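Local coordinates for ESX-1 secretion system protein EccA1 (Mycobacterium tuberculosis, PDB 4F3V) that probably hydrolyses ATP to help power export of virulence factors through the ESX-1 type VII secretion system, this chain being the N-terminal domain of the ATPase, at residues F29-I32 against T33-E37. Sequence-based numbering, arbitrary orientation.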
loop_
_atom_site.group_PDB
_atom_site.type_symbol
_atom_site.label_atom_id
_atom_site.label_comp_id
_atom_site.label_asym_id
_atom_site.label_seq_id
_atom_site.Cartn_x
_atom_site.Cartn_y
_atom_site.Cartn_z
ATOM N N PHE A 29 3.130 -22.702 -11.163
ATOM C CA PHE A 29 3.887 -21.449 -11.237
ATOM C C PHE A 29 5.231 -21.593 -10.489
ATOM O O PHE A 29 6.255 -21.073 -10.926
ATOM C CB PHE A 29 3.101 -20.277 -10.646
ATOM C CG PHE A 29 1.904 -19.851 -11.446
ATOM C CD1 PHE A 29 2.022 -19.483 -12.787
ATOM C CD2 PHE A 29 0.678 -19.751 -10.860
ATOM C CE1 PHE A 29 0.928 -19.035 -13.509
ATOM C CE2 PHE A 29 -0.423 -19.307 -11.569
ATOM C CZ PHE A 29 -0.307 -18.949 -12.903
ATOM N N THR A 30 5.234 -22.340 -9.391
ATOM C CA THR A 30 6.439 -22.542 -8.606
ATOM C C THR A 30 7.430 -23.437 -9.344
ATOM O O THR A 30 8.632 -23.205 -9.288
ATOM C CB THR A 30 6.081 -23.120 -7.223
ATOM O OG1 THR A 30 5.267 -22.160 -6.544
ATOM C CG2 THR A 30 7.327 -23.428 -6.391
ATOM N N GLU A 31 6.924 -24.449 -10.036
ATOM C CA GLU A 31 7.761 -25.272 -10.870
ATOM C C GLU A 31 8.472 -24.411 -11.934
ATOM O O GLU A 31 9.659 -24.610 -12.189
ATOM C CB GLU A 31 6.921 -26.342 -11.544
ATOM C CG GLU A 31 7.688 -27.345 -12.378
ATOM C CD GLU A 31 8.434 -28.362 -11.560
ATOM O OE1 GLU A 31 8.377 -28.336 -10.324
ATOM O OE2 GLU A 31 9.092 -29.206 -12.171
ATOM N N ILE A 32 7.761 -23.447 -12.520
ATOM C CA ILE A 32 8.387 -22.534 -13.503
ATOM C C ILE A 32 9.514 -21.718 -12.872
ATOM O O ILE A 32 10.656 -21.724 -13.376
ATOM C CB ILE A 32 7.370 -21.604 -14.180
ATOM C CG1 ILE A 32 6.350 -22.437 -14.979
ATOM C CG2 ILE A 32 8.090 -20.560 -15.049
ATOM C CD1 ILE A 32 5.076 -21.698 -15.268
ATOM N N THR A 33 9.229 -21.069 -11.738
ATOM C CA THR A 33 10.254 -20.218 -11.095
ATOM C C THR A 33 11.434 -21.024 -10.574
ATOM O O THR A 33 12.550 -20.519 -10.553
ATOM C CB THR A 33 9.687 -19.339 -9.969
ATOM O OG1 THR A 33 9.159 -20.166 -8.935
ATOM C CG2 THR A 33 8.613 -18.420 -10.502
ATOM N N ASN A 34 11.203 -22.274 -10.173
ATOM C CA ASN A 34 12.298 -23.188 -9.839
ATOM C C ASN A 34 13.274 -23.423 -10.976
ATOM O O ASN A 34 14.459 -23.609 -10.727
ATOM C CB ASN A 34 11.768 -24.562 -9.382
ATOM C CG ASN A 34 11.233 -24.541 -7.956
ATOM O OD1 ASN A 34 11.337 -23.534 -7.255
ATOM N ND2 ASN A 34 10.687 -25.676 -7.510
ATOM N N TYR A 35 12.777 -23.436 -12.214
ATOM C CA TYR A 35 13.616 -23.628 -13.401
ATOM C C TYR A 35 14.091 -22.329 -14.027
ATOM O O TYR A 35 15.105 -22.318 -14.690
ATOM C CB TYR A 35 12.859 -24.430 -14.457
ATOM C CG TYR A 35 12.949 -25.931 -14.155
ATOM C CD1 TYR A 35 12.233 -26.497 -13.093
ATOM C CD2 TYR A 35 13.792 -26.763 -14.892
ATOM C CE1 TYR A 35 12.345 -27.847 -12.783
ATOM C CE2 TYR A 35 13.904 -28.117 -14.599
ATOM C CZ TYR A 35 13.180 -28.651 -13.548
ATOM O OH TYR A 35 13.309 -29.986 -13.265
ATOM N N ASP A 36 13.353 -21.242 -13.813
ATOM C CA ASP A 36 13.709 -19.962 -14.371
ATOM C C ASP A 36 13.343 -18.867 -13.390
ATOM O O ASP A 36 12.199 -18.381 -13.354
ATOM C CB ASP A 36 13.008 -19.772 -15.719
ATOM C CG ASP A 36 13.332 -18.420 -16.386
ATOM O OD1 ASP A 36 14.245 -17.676 -15.918
ATOM O OD2 ASP A 36 12.659 -18.138 -17.397
ATOM N N GLU A 37 14.328 -18.458 -12.604
ATOM C CA GLU A 37 14.112 -17.425 -11.611
ATOM C C GLU A 37 13.743 -16.060 -12.209
ATOM O O GLU A 37 13.266 -15.189 -11.501
ATOM C CB GLU A 37 15.308 -17.333 -10.669
ATOM C CG GLU A 37 16.544 -16.712 -11.229
ATOM C CD GLU A 37 17.619 -16.591 -10.170
ATOM O OE1 GLU A 37 17.380 -16.975 -8.996
ATOM O OE2 GLU A 37 18.706 -16.100 -10.514
HETATM O O HOH W 1 11.382 -28.059 -9.586
#
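Tyr-35 stands beside Glu-31 one turn further along the helix, both side chains pointing the same way. The tyrosine CB sits 3.7 Å from Ile-32 O. CG lies beside the residue's own backbone N and anti to its carbonyl carbon (chi1 -82°), which brings one ring edge round toward Glu-31: CD1 comes to 3.3 Å from Glu-31 O, which lies near the ring plane. Next along that edge, CE1 meets Glu-31 OE2 at 3.6 Å, the carboxylate and ring planes turned 42° apart. Arg-6 joins the two residues from outside, as a salt-bridge partner of Glu-31 OE2 and in a cation-pi contact with the tyrosine ring. The other carboxylate oxygen, Glu-31 OE1, accepts a hydrogen bond from a water that in turn accepts one from Asn-34 ND2.

This is the C-terminal end of helix 22-35 in the tetratricopeptide-repeat (TPR) N-terminal domain of EccA1, where the helix packs against both helix 2-17 and helix 40-48, Ile-32 touching Leu-10 on the first and Ala-42 on the second. The Ile-32 carbonyl oxygen accepts two bonds as the helix ends: Asp-36 N approaches nearly in line with the C=O at 2.8 Å, while Tyr-35 N sits well above the carbonyl plane at 3.0 Å. Asp-36 is the first residue to leave helical geometry. Further back, Thr-30 O receives Asn-34 N at 2.9 Å, and Thr-33 OG1 lies 3.1 Å from that same Thr-30 O, with Arg-46 of helix 40-48 hydrogen-bonded to the threonine hydroxyl.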